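Local coordinates for protein salt-tolerant glutaminase (Micrococcus luteus, PDB 3AGD) that probably hydrolyses L-glutamine to L-glutamate and ammonium, as a salt-tolerant member of the glutaminase family, at residues A[42-47]-A[203-208]; A[270-275]-A[306-311]; A[199-204]-A[276-281]; A[209-214]-A[223-228]; A[67-72]-A[140-145]. One frame throughout, in Å; residues are numbered along the deposited sequence.

In the fold
Helix 201-212 ties most of the five contacts together. Contacts 1 and 3, their centres about 11 Å apart, lay that helix against neighbouring strands 40-44 and 273-278 of the antiparallel five-stranded sheet and share Asp203 and Leu204. Contact 4 uses the C-terminal end of the same helix, and contact 5 joins two helices on its other side, Met207 packing onto Phe69 and Met142. Contact 2 starts from strand 273-278 and reaches a loop at the subunit interface. Along the chain, contact 5 is nested inside the loop closed by contact 1; contacts 2 and 3 interleave. Together they connect the sheet, a central helix and the helical region holding Lys67.

Contact 1: A[42-47]-A[203-208]; sequences ALATPT and DLAVMG
Strand 42-44 and helix 203-208 run in nearly the same direction, their short axes 27° apart and 6.8 Å from each other at closest approach, so that Ala44 and Ala205 bring their CA atoms to 5.1 Å. This is helix-on-sheet packing in the glutaminase domain, whose fold belongs with the beta-lactamase clan: helix 201-212 lies against one side of the antiparallel sheet. Small side chains permit the close approach. Ala42 and Ala44, two residues apart on the strand, both direct CB toward the helix, and the methyl of Ala205 meets the two of them, its CB 4.0 Å from Ala42 CB and 3.8 Å from Ala44 CB. The same methyl also rests on the strand backbone, Ala205 CB standing 3.5 Å from Ala42 O. Between the two alanines, Leu43 directs CB away from the helix, and its side chain packs on Val273 and Ile275. No hydrogen bond crosses the interface; the strand pairs within the sheet, Ala42 with Gly276 and Ala44 with Gly274. Val206 adds a flank. Its CB leads away from the strand and the residue packs against Trp369 of the second subunit, yet CG2, anti to the carbonyl carbon, still comes within 4.1 Å of Ala44 CB. The methyl of Ala44 packs against the helix backbone, with Ala44 CB 3.4 Å from Ala205 O.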
# COMPACT_ATOMS: atom_id res chain seq x y z
N ALA A 42 -3.61 -21.31 -1.55
CA ALA A 42 -2.31 -21.32 -0.88
C ALA A 42 -1.83 -19.91 -0.61
O ALA A 42 -2.05 -18.99 -1.41
CB ALA A 42 -1.28 -22.05 -1.74
N LEU A 43 -1.17 -19.73 0.53
CA LEU A 43 -0.63 -18.44 0.92
C LEU A 43 0.86 -18.61 1.17
O LEU A 43 1.26 -19.52 1.89
CB LEU A 43 -1.29 -17.93 2.20
CG LEU A 43 -2.81 -17.74 2.25
CD1 LEU A 43 -3.20 -17.15 3.59
CD2 LEU A 43 -3.27 -16.84 1.12
N ALA A 44 1.67 -17.75 0.56
CA ALA A 44 3.11 -17.79 0.74
C ALA A 44 3.48 -16.50 1.45
O ALA A 44 3.22 -15.41 0.94
CB ALA A 44 3.82 -17.87 -0.60
N THR A 45 4.08 -16.62 2.63
CA THR A 45 4.47 -15.48 3.44
C THR A 45 5.93 -15.08 3.26
O THR A 45 6.73 -15.83 2.70
CB THR A 45 4.25 -15.79 4.92
OG1 THR A 45 5.04 -16.93 5.29
CG2 THR A 45 2.79 -16.09 5.20
N PRO A 46 6.29 -13.88 3.73
CA PRO A 46 7.68 -13.43 3.60
C PRO A 46 8.58 -14.28 4.51
O PRO A 46 9.75 -14.50 4.21
CB PRO A 46 7.62 -11.97 4.06
CG PRO A 46 6.21 -11.57 3.75
CD PRO A 46 5.44 -12.78 4.20
N THR A 47 8.01 -14.76 5.60
CA THR A 47 8.75 -15.59 6.55
C THR A 47 9.30 -16.83 5.85
O THR A 47 10.38 -17.32 6.19
CB THR A 47 7.85 -16.03 7.73
OG1 THR A 47 6.72 -16.76 7.23
CG2 THR A 47 7.34 -14.81 8.49
N ASP A 203 2.45 -22.75 -6.58
CA ASP A 203 3.39 -22.04 -7.43
C ASP A 203 3.02 -20.56 -7.47
O ASP A 203 3.87 -19.69 -7.26
CB ASP A 203 3.37 -22.59 -8.86
CG ASP A 203 3.95 -23.99 -8.96
OD1 ASP A 203 5.08 -24.21 -8.47
OD2 ASP A 203 3.28 -24.86 -9.55
N LEU A 204 1.75 -20.28 -7.73
CA LEU A 204 1.28 -18.90 -7.81
C LEU A 204 1.54 -18.13 -6.52
O LEU A 204 2.01 -16.99 -6.56
CB LEU A 204 -0.22 -18.86 -8.13
CG LEU A 204 -0.62 -19.11 -9.59
CD1 LEU A 204 -2.13 -18.95 -9.72
CD2 LEU A 204 0.09 -18.11 -10.50
N ALA A 205 1.22 -18.74 -5.38
CA ALA A 205 1.43 -18.10 -4.09
C ALA A 205 2.87 -17.63 -3.94
O ALA A 205 3.14 -16.48 -3.59
CB ALA A 205 1.06 -19.06 -2.96
N VAL A 206 3.81 -18.53 -4.22
CA VAL A 206 5.23 -18.21 -4.09
C VAL A 206 5.66 -17.16 -5.10
O VAL A 206 6.43 -16.25 -4.78
CB VAL A 206 6.09 -19.48 -4.26
CG1 VAL A 206 7.57 -19.12 -4.19
CG2 VAL A 206 5.73 -20.50 -3.17
N MET A 207 5.17 -17.28 -6.33
CA MET A 207 5.49 -16.31 -7.37
C MET A 207 4.96 -14.94 -6.92
O MET A 207 5.67 -13.93 -7.00
CB MET A 207 4.85 -16.75 -8.69
CG MET A 207 5.49 -18.01 -9.29
SD MET A 207 4.46 -18.85 -10.52
CE MET A 207 4.81 -17.84 -11.99
N GLY A 208 3.73 -14.93 -6.43
CA GLY A 208 3.14 -13.69 -5.96
C GLY A 208 3.94 -13.09 -4.81
O GLY A 208 4.13 -11.87 -4.75

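Contact 2: A[270-275]-A[306-311]; sequences PGRVGI and LMDGDS
Arg272 and Asp308 are brought tip to tip by a bend in the arginine and the chi1 of the aspartate: the arginine chain turns at chi3 (-66°), which sets NE, while chi1 of 46° holds Asp308 CG between its own backbone N and carbonyl carbon. The guanidinium and carboxylate planes are 61° apart, and a salt bridge joins Arg272 NH1 and Asp308 OD1. Their modelled separation is very short and the place of NH1 is less sure, so the exact geometry is doubtful. Arg272 NH2 donates separately to the carbonyl of His305. A water that donates to Asp310 OD2 at 2.7 Å may link this second acid to the arginine through a weak bond from NH1. Beside this polar cluster, Pro270 CD packs on Leu306 CD1 at 3.7 Å, the two side chains crossing obliquely. Arg272 also takes part with Val273 in a classic beta bulge opposite Leu269, where strand 273-278 begins. One guanidinium can offset only part of the negative charge of two acids: it probably helps to keep Asp308 ionised, whereas Asp310 is merely near, its stronger partner being the backbone N of Leu312 of the second subunit, which binds OD1.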
# COMPACT_ATOMS: atom_id res chain seq x y z
N PRO A 270 1.79 -6.42 -1.06
CA PRO A 270 3.09 -5.93 -0.58
C PRO A 270 3.37 -6.07 0.90
O PRO A 270 2.59 -5.63 1.75
CB PRO A 270 3.10 -4.48 -1.05
CG PRO A 270 2.36 -4.57 -2.35
CD PRO A 270 1.18 -5.45 -1.99
N GLY A 271 4.52 -6.67 1.21
CA GLY A 271 4.94 -6.83 2.59
C GLY A 271 4.21 -7.88 3.41
O GLY A 271 4.57 -8.10 4.56
N ARG A 272 3.21 -8.54 2.84
CA ARG A 272 2.52 -9.53 3.65
C ARG A 272 2.23 -10.91 3.08
O ARG A 272 2.42 -11.90 3.78
CB ARG A 272 1.26 -8.92 4.23
CG ARG A 272 1.62 -7.96 5.35
CD ARG A 272 0.51 -7.02 5.64
NE ARG A 272 0.26 -6.10 4.54
CZ ARG A 272 -0.84 -5.38 4.45
NH1 ARG A 272 -1.76 -5.50 5.40
NH2 ARG A 272 -1.04 -4.55 3.43
N VAL A 273 1.78 -11.01 1.83
CA VAL A 273 1.47 -12.33 1.33
C VAL A 273 1.34 -12.50 -0.18
O VAL A 273 0.97 -11.57 -0.90
CB VAL A 273 0.16 -12.83 2.00
CG1 VAL A 273 -1.04 -12.12 1.38
CG2 VAL A 273 0.04 -14.34 1.92
N GLY A 274 1.69 -13.69 -0.65
CA GLY A 274 1.57 -14.03 -2.06
C GLY A 274 0.38 -14.97 -2.07
O GLY A 274 0.30 -15.86 -1.22
N ILE A 275 -0.56 -14.78 -2.99
CA ILE A 275 -1.75 -15.63 -3.02
C ILE A 275 -1.96 -16.39 -4.32
O ILE A 275 -1.80 -15.84 -5.41
CB ILE A 275 -3.02 -14.81 -2.74
CG1 ILE A 275 -2.93 -14.17 -1.36
CG2 ILE A 275 -4.26 -15.68 -2.87
CD1 ILE A 275 -3.93 -13.05 -1.14
N LEU A 306 -4.28 -3.20 0.86
CA LEU A 306 -3.13 -2.43 0.42
C LEU A 306 -2.97 -1.11 1.18
O LEU A 306 -1.87 -0.57 1.27
CB LEU A 306 -3.27 -2.12 -1.08
CG LEU A 306 -2.09 -1.43 -1.76
CD1 LEU A 306 -0.89 -2.37 -1.77
CD2 LEU A 306 -2.47 -1.05 -3.18
N MET A 307 -4.06 -0.61 1.75
CA MET A 307 -4.04 0.66 2.47
C MET A 307 -3.79 0.63 3.98
O MET A 307 -3.87 1.67 4.63
CB MET A 307 -5.35 1.42 2.21
CG MET A 307 -5.67 1.67 0.75
SD MET A 307 -4.41 2.63 -0.08
CE MET A 307 -4.61 2.10 -1.76
N ASP A 308 -3.51 -0.53 4.56
CA ASP A 308 -3.28 -0.50 6.01
C ASP A 308 -1.88 -0.04 6.37
O ASP A 308 -0.92 -0.25 5.61
CB ASP A 308 -3.59 -1.84 6.65
CG ASP A 308 -3.01 -3.00 5.90
OD1 ASP A 308 -3.59 -4.11 5.98
OD2 ASP A 308 -1.97 -2.79 5.24
N GLY A 309 -1.77 0.60 7.52
CA GLY A 309 -0.48 1.12 7.97
C GLY A 309 0.36 0.15 8.76
O GLY A 309 0.86 0.49 9.83
N ASP A 310 0.53 -1.05 8.23
CA ASP A 310 1.33 -2.07 8.90
C ASP A 310 2.81 -1.81 8.60
O ASP A 310 3.43 -2.53 7.82
CB ASP A 310 0.93 -3.46 8.40
CG ASP A 310 1.61 -4.57 9.16
OD1 ASP A 310 2.79 -4.40 9.54
OD2 ASP A 310 0.97 -5.62 9.38
N SER A 311 3.37 -0.78 9.22
CA SER A 311 4.77 -0.45 9.00
C SER A 311 5.61 -0.59 10.26
O SER A 311 5.10 -0.49 11.37
CB SER A 311 4.90 0.98 8.47
OG SER A 311 4.27 1.11 7.21
O HOH W 1 -0.93 -7.20 8.29

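Contact 3: A[199-204]-A[276-281]; sequences VTVKDL and GVFSPR
Gly276 and Leu204 form the close part of this contact, the glycine CA lying 3.7 Å from Leu204 CB where the first turn of helix 201-212 comes down on strand 273-278. Across the segments the nearest pair of CA atoms, those of Val201 and Gly276, is separated by 4.6 Å. At that spacing there is no room for a side chain on Gly276: a CB there would collide with Val201 O and Leu204 CB. Instead, its CA-H points at the helix carbonyl, with Gly276 CA 3.5 Å from Val201 O and an angle of 161° at the hydrogen. Val201 sets one methyl, CG1, beside the Gly276 carbonyl and the other, CG2, toward Phe278 CB; both approaches are too short in the model for their distances to carry weight. The Phe278 side chain crosses that of Val201 at about a right angle before its ring leads away to stack with Phe60.

Contact thins on both flanks. The CB of Val277 leads away from the helix, and beyond Phe278 the chain departs through Ser279 and Pro280, whose CD lies over one face of the Phe278 ring. The helix start is secured locally: Thr200 N donates to the anti lone pair of Asp203 OD2 at 2.7 Å, and Asp203 N returns a bond to Thr200 OG1 at 3.2 Å. These reciprocal bonds are a capping box, here starting a helix that packs on a sheet through glycine.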
# COMPACT_ATOMS: atom_id res chain seq x y z
N VAL A 199 1.17 -24.41 -13.71
CA VAL A 199 1.48 -24.04 -12.33
C VAL A 199 0.37 -24.56 -11.42
O VAL A 199 -0.72 -24.90 -11.89
CB VAL A 199 1.56 -22.50 -12.15
CG1 VAL A 199 2.69 -21.93 -13.00
CG2 VAL A 199 0.22 -21.86 -12.51
N THR A 200 0.67 -24.64 -10.13
CA THR A 200 -0.30 -25.08 -9.14
C THR A 200 -0.59 -23.86 -8.27
O THR A 200 0.09 -22.83 -8.38
CB THR A 200 0.28 -26.16 -8.21
OG1 THR A 200 1.34 -25.59 -7.43
CG2 THR A 200 0.84 -27.34 -9.02
N VAL A 201 -1.59 -23.98 -7.41
CA VAL A 201 -1.94 -22.90 -6.51
C VAL A 201 -0.70 -22.47 -5.73
O VAL A 201 -0.45 -21.27 -5.54
CB VAL A 201 -3.00 -23.35 -5.51
CG1 VAL A 201 -3.24 -22.28 -4.49
CG2 VAL A 201 -4.28 -23.69 -6.22
N LYS A 202 0.07 -23.45 -5.27
CA LYS A 202 1.28 -23.20 -4.50
C LYS A 202 2.30 -22.42 -5.31
O LYS A 202 2.97 -21.53 -4.77
CB LYS A 202 1.90 -24.52 -4.03
CG LYS A 202 1.08 -25.25 -2.97
CD LYS A 202 1.78 -26.55 -2.57
CE LYS A 202 1.02 -27.29 -1.49
NZ LYS A 202 1.72 -28.55 -1.08
N ASP A 203 2.45 -22.75 -6.58
CA ASP A 203 3.39 -22.04 -7.43
C ASP A 203 3.02 -20.56 -7.47
O ASP A 203 3.87 -19.69 -7.26
CB ASP A 203 3.37 -22.59 -8.86
CG ASP A 203 3.95 -23.99 -8.96
OD1 ASP A 203 5.08 -24.21 -8.47
OD2 ASP A 203 3.28 -24.86 -9.55
N LEU A 204 1.75 -20.28 -7.73
CA LEU A 204 1.28 -18.90 -7.81
C LEU A 204 1.54 -18.13 -6.52
O LEU A 204 2.01 -16.99 -6.56
CB LEU A 204 -0.22 -18.86 -8.13
CG LEU A 204 -0.62 -19.11 -9.59
CD1 LEU A 204 -2.13 -18.95 -9.72
CD2 LEU A 204 0.09 -18.11 -10.50
N GLY A 276 -2.35 -17.65 -4.19
CA GLY A 276 -2.62 -18.48 -5.35
C GLY A 276 -3.93 -19.18 -5.08
O GLY A 276 -4.09 -19.80 -4.03
N VAL A 277 -4.89 -19.06 -5.99
CA VAL A 277 -6.18 -19.72 -5.81
C VAL A 277 -6.53 -20.45 -7.11
O VAL A 277 -6.20 -19.98 -8.20
CB VAL A 277 -7.33 -18.74 -5.49
CG1 VAL A 277 -8.56 -19.53 -5.04
CG2 VAL A 277 -6.91 -17.76 -4.42
N PHE A 278 -7.21 -21.58 -6.99
CA PHE A 278 -7.59 -22.35 -8.16
C PHE A 278 -9.00 -22.91 -8.07
O PHE A 278 -9.34 -23.63 -7.13
CB PHE A 278 -6.59 -23.49 -8.36
CG PHE A 278 -7.02 -24.51 -9.38
CD1 PHE A 278 -7.32 -24.14 -10.68
CD2 PHE A 278 -7.11 -25.86 -9.02
CE1 PHE A 278 -7.70 -25.09 -11.63
CE2 PHE A 278 -7.50 -26.82 -9.96
CZ PHE A 278 -7.79 -26.43 -11.27
N SER A 279 -9.81 -22.58 -9.07
CA SER A 279 -11.18 -23.06 -9.16
C SER A 279 -11.62 -22.82 -10.61
O SER A 279 -11.91 -21.69 -11.00
CB SER A 279 -12.09 -22.31 -8.19
OG SER A 279 -13.38 -22.89 -8.19
N PRO A 280 -11.66 -23.89 -11.41
CA PRO A 280 -12.04 -23.91 -12.83
C PRO A 280 -13.17 -23.01 -13.33
O PRO A 280 -12.97 -22.24 -14.27
CB PRO A 280 -12.33 -25.39 -13.08
CG PRO A 280 -11.35 -26.07 -12.18
CD PRO A 280 -11.51 -25.27 -10.91
N ARG A 281 -14.34 -23.10 -12.72
CA ARG A 281 -15.47 -22.31 -13.20
C ARG A 281 -15.32 -20.80 -13.06
O ARG A 281 -14.89 -20.28 -12.03
CB ARG A 281 -16.76 -22.79 -12.54
CG ARG A 281 -17.21 -24.12 -13.12
CD ARG A 281 -18.47 -24.66 -12.47
NE ARG A 281 -18.91 -25.88 -13.14
CZ ARG A 281 -19.82 -26.71 -12.66
NH1 ARG A 281 -20.39 -26.46 -11.49
NH2 ARG A 281 -20.14 -27.81 -13.33

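Contact 4: A[209-214]-A[223-228]; sequences ACLATG and RMLPSI
A helix end meeting a helix start makes this partly buried contact: helix 201-212 finishes in a Schellman motif at Gly214, and after a short loop the chain returns through 223-228 into helix 227-240. Gly214 turns out of the helix with positive phi (88°), its N bonded back to Leu211 O at 3.1 Å, and this turn presents its carbonyl to the returning segment. The Arg223 chain bends at chi3 (-66°), and NH1 donates to two carbonyls, both within 1° of the guanidinium plane: to Gly214 O at 3.0 Å, from above that carbonyl's plane, and to Leu225 O at 2.9 Å, nearly along the C=O axis. NH1 thus ties the helix terminus to the loop that leads into the next helix. On the NH1/NH2 edge, beside Gly214 O, a water accepts from Arg223 NH2 and donates to Thr213 O at 3.0 Å, with a weak second bond to Gly214 O; Leu225 O lies round on the NE side.

Deeper in, the contact is apolar. The end of Leu211 comes back toward 223-228 although its CB points away, and its CD2 meets Leu225 CD1 at 4.1 Å. Leu211 also packs on Phe69, and Leu225 on Ala72, both of helix 67-78. At the polar end, the CA-H of Ser227 adds a further contact to the same glycine carbonyl, with Ser227 CA 3.0 Å from Gly214 O.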
# COMPACT_ATOMS: atom_id res chain seq x y z
N ALA A 209 4.40 -13.94 -3.90
CA ALA A 209 5.18 -13.49 -2.75
C ALA A 209 6.46 -12.78 -3.19
O ALA A 209 6.89 -11.81 -2.56
CB ALA A 209 5.53 -14.68 -1.85
N CYS A 210 7.08 -13.27 -4.26
CA CYS A 210 8.30 -12.66 -4.78
C CYS A 210 8.02 -11.20 -5.14
O CYS A 210 8.89 -10.34 -5.03
CB CYS A 210 8.79 -13.41 -6.03
SG CYS A 210 9.60 -15.01 -5.72
N LEU A 211 6.79 -10.94 -5.59
CA LEU A 211 6.40 -9.58 -5.94
C LEU A 211 6.07 -8.81 -4.67
O LEU A 211 6.44 -7.65 -4.52
CB LEU A 211 5.18 -9.60 -6.87
CG LEU A 211 5.32 -10.19 -8.28
CD1 LEU A 211 3.94 -10.24 -8.95
CD2 LEU A 211 6.29 -9.35 -9.10
N ALA A 212 5.37 -9.46 -3.75
CA ALA A 212 4.95 -8.85 -2.49
C ALA A 212 6.11 -8.38 -1.61
O ALA A 212 5.98 -7.39 -0.90
CB ALA A 212 4.06 -9.81 -1.72
N THR A 213 7.22 -9.11 -1.64
CA THR A 213 8.38 -8.76 -0.82
C THR A 213 9.26 -7.71 -1.50
O THR A 213 10.29 -7.32 -0.96
CB THR A 213 9.26 -9.99 -0.53
OG1 THR A 213 9.74 -10.52 -1.77
CG2 THR A 213 8.47 -11.06 0.21
N GLY A 214 8.85 -7.27 -2.68
CA GLY A 214 9.64 -6.29 -3.41
C GLY A 214 10.70 -6.95 -4.28
O GLY A 214 11.68 -6.30 -4.66
N ARG A 223 17.46 -12.10 -4.04
CA ARG A 223 16.70 -11.12 -4.80
C ARG A 223 16.53 -11.61 -6.23
O ARG A 223 17.52 -11.85 -6.93
CB ARG A 223 17.40 -9.75 -4.79
CG ARG A 223 16.70 -8.71 -5.68
CD ARG A 223 17.21 -7.29 -5.42
NE ARG A 223 16.88 -6.84 -4.07
CZ ARG A 223 15.65 -6.53 -3.66
NH1 ARG A 223 14.62 -6.63 -4.49
NH2 ARG A 223 15.46 -6.14 -2.41
N MET A 224 15.28 -11.77 -6.64
CA MET A 224 14.96 -12.24 -7.99
C MET A 224 14.70 -11.09 -8.94
O MET A 224 14.92 -11.21 -10.14
CB MET A 224 13.72 -13.14 -7.95
CG MET A 224 13.79 -14.26 -6.93
SD MET A 224 15.32 -15.21 -7.08
CE MET A 224 14.97 -16.19 -8.54
N LEU A 225 14.23 -9.97 -8.40
CA LEU A 225 13.92 -8.79 -9.20
C LEU A 225 14.24 -7.49 -8.49
O LEU A 225 14.17 -7.41 -7.26
CB LEU A 225 12.42 -8.76 -9.55
CG LEU A 225 11.76 -9.87 -10.38
CD1 LEU A 225 10.24 -9.73 -10.28
CD2 LEU A 225 12.22 -9.79 -11.83
N PRO A 226 14.61 -6.45 -9.25
CA PRO A 226 14.91 -5.16 -8.61
C PRO A 226 13.59 -4.74 -7.96
O PRO A 226 12.52 -4.97 -8.53
CB PRO A 226 15.26 -4.27 -9.80
CG PRO A 226 15.87 -5.25 -10.79
CD PRO A 226 14.92 -6.42 -10.69
N SER A 227 13.65 -4.15 -6.77
CA SER A 227 12.43 -3.74 -6.09
C SER A 227 11.62 -2.78 -6.96
O SER A 227 10.39 -2.87 -7.00
CB SER A 227 12.76 -3.05 -4.76
OG SER A 227 13.48 -1.86 -4.99
N ILE A 228 12.30 -1.88 -7.66
CA ILE A 228 11.61 -0.92 -8.52
C ILE A 228 10.79 -1.61 -9.62
O ILE A 228 9.76 -1.10 -10.05
CB ILE A 228 12.61 0.08 -9.15
CG1 ILE A 228 11.84 1.22 -9.81
CG2 ILE A 228 13.51 -0.63 -10.16
CD1 ILE A 228 12.74 2.28 -10.43
O HOH W 2 12.56 -5.49 -1.44

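Contact 5: A[67-72]-A[140-145]; sequences KPFTYA and EIMSLL
Phe69 is the centre of the contact, touching three residues of helix 140-145 with different parts of its surface. Its ring atom CD2 lies 3.5 Å from Leu145 CD1, and CE2 is only slightly farther from the same methyl. Nearer the backbone, Phe69 CB packs on Met142 CG at 3.8 Å. Ile141 packs against the carbonyl oxygen of Phe69: Ile141 CG1 is 3.6 Å from Phe69 O, and CG2, held between the backbone N and the carbonyl carbon of its own residue, is 3.7 Å from that oxygen. CG2 also reaches Phe69 CB at 4.3 Å. No hydrogen bond joins the helices, and every touching residue is buried.

Chi1 of -55° puts Phe69 CG anti to the carbonyl carbon. Pro68, its neighbour in the chain, lays CG over one ring face, offset toward the rim. The helices cross steeply, their short axes 105° apart and 9.1 Å from each other, so the contact is concentrated where Phe69 and Met142 approach.

Farther out, helix 201-212 closes the cluster: Met207 packs on both Phe69 and Met142, and Cys210 on Leu145. Away from this interface, Lys67 extends toward Asn114, its NZ hydrogen-bonded to OD1 of that residue and weakly to Ser64 OG; both Ser64 and Asn114 bind L-glutamate in this protein, though the ligand is absent from this model. The helix that carries Phe69 therefore begins beside the glutamate site, with Ser64 and Lys67 spaced consistently with the SxxK motif of the beta-lactamase-like glutaminase fold.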
# COMPACT_ATOMS: atom_id res chain seq x y z
N LYS A 67 0.97 -12.70 -17.23
CA LYS A 67 1.24 -11.32 -17.61
C LYS A 67 2.13 -10.49 -16.69
O LYS A 67 3.05 -9.82 -17.15
CB LYS A 67 -0.09 -10.61 -17.88
CG LYS A 67 -0.83 -11.19 -19.08
CD LYS A 67 -2.20 -10.57 -19.25
CE LYS A 67 -2.89 -11.10 -20.50
NZ LYS A 67 -4.26 -10.53 -20.63
N PRO A 68 1.88 -10.52 -15.37
CA PRO A 68 2.75 -9.72 -14.52
C PRO A 68 4.20 -10.18 -14.52
O PRO A 68 5.12 -9.37 -14.36
CB PRO A 68 2.10 -9.83 -13.14
CG PRO A 68 1.30 -11.08 -13.22
CD PRO A 68 0.75 -11.07 -14.60
N PHE A 69 4.41 -11.47 -14.74
CA PHE A 69 5.76 -12.02 -14.74
C PHE A 69 6.56 -11.74 -16.01
O PHE A 69 7.75 -11.43 -15.93
CB PHE A 69 5.69 -13.51 -14.42
CG PHE A 69 4.95 -13.79 -13.14
CD1 PHE A 69 3.73 -14.47 -13.14
CD2 PHE A 69 5.44 -13.29 -11.93
CE1 PHE A 69 3.00 -14.64 -11.97
CE2 PHE A 69 4.71 -13.46 -10.74
CZ PHE A 69 3.49 -14.13 -10.76
N THR A 70 5.93 -11.84 -17.17
CA THR A 70 6.64 -11.55 -18.41
C THR A 70 6.93 -10.05 -18.45
O THR A 70 7.95 -9.62 -18.98
CB THR A 70 5.81 -11.95 -19.65
OG1 THR A 70 4.46 -11.48 -19.51
CG2 THR A 70 5.80 -13.45 -19.83
N TYR A 71 6.01 -9.27 -17.88
CA TYR A 71 6.17 -7.81 -17.82
C TYR A 71 7.42 -7.49 -17.01
O TYR A 71 8.21 -6.64 -17.38
CB TYR A 71 4.91 -7.19 -17.18
CG TYR A 71 4.89 -5.67 -17.12
CD1 TYR A 71 5.42 -4.89 -18.15
CD2 TYR A 71 4.25 -5.02 -16.06
CE1 TYR A 71 5.32 -3.50 -18.14
CE2 TYR A 71 4.14 -3.62 -16.03
CZ TYR A 71 4.67 -2.87 -17.08
OH TYR A 71 4.55 -1.49 -17.06
N ALA A 72 7.61 -8.20 -15.90
CA ALA A 72 8.79 -7.99 -15.06
C ALA A 72 10.06 -8.33 -15.86
O ALA A 72 11.02 -7.56 -15.87
CB ALA A 72 8.71 -8.84 -13.81
N GLU A 140 11.26 -19.13 -18.21
CA GLU A 140 12.30 -18.97 -17.20
C GLU A 140 11.91 -18.03 -16.06
O GLU A 140 12.04 -18.38 -14.89
CB GLU A 140 13.59 -18.45 -17.83
CG GLU A 140 14.67 -18.15 -16.80
CD GLU A 140 15.84 -17.36 -17.37
OE1 GLU A 140 15.60 -16.38 -18.11
OE2 GLU A 140 17.00 -17.71 -17.07
N ILE A 141 11.44 -16.83 -16.39
CA ILE A 141 11.08 -15.88 -15.35
C ILE A 141 10.05 -16.47 -14.39
O ILE A 141 10.17 -16.32 -13.17
CB ILE A 141 10.55 -14.55 -15.94
CG1 ILE A 141 10.42 -13.50 -14.82
CG2 ILE A 141 9.21 -14.77 -16.63
CD1 ILE A 141 11.73 -13.18 -14.10
N MET A 142 9.05 -17.16 -14.92
CA MET A 142 8.04 -17.77 -14.07
C MET A 142 8.64 -18.90 -13.26
O MET A 142 8.28 -19.11 -12.09
CB MET A 142 6.87 -18.28 -14.92
CG MET A 142 6.07 -17.16 -15.58
SD MET A 142 4.54 -17.69 -16.38
CE MET A 142 5.12 -17.98 -18.05
N SER A 143 9.58 -19.64 -13.87
CA SER A 143 10.24 -20.75 -13.20
C SER A 143 11.13 -20.27 -12.06
O SER A 143 11.15 -20.86 -10.98
CB SER A 143 11.08 -21.55 -14.20
OG SER A 143 10.25 -22.23 -15.12
N LEU A 144 11.87 -19.19 -12.31
CA LEU A 144 12.76 -18.63 -11.30
C LEU A 144 12.00 -18.17 -10.06
O LEU A 144 12.45 -18.37 -8.93
CB LEU A 144 13.57 -17.48 -11.89
CG LEU A 144 14.65 -17.87 -12.90
CD1 LEU A 144 15.25 -16.62 -13.54
CD2 LEU A 144 15.74 -18.67 -12.20
N LEU A 145 10.84 -17.56 -10.26
CA LEU A 145 10.04 -17.08 -9.13
C LEU A 145 9.29 -18.22 -8.46
O LEU A 145 9.07 -18.19 -7.25
CB LEU A 145 9.05 -16.00 -9.59
CG LEU A 145 9.68 -14.85 -10.39
CD1 LEU A 145 8.64 -13.75 -10.59
CD2 LEU A 145 10.89 -14.30 -9.64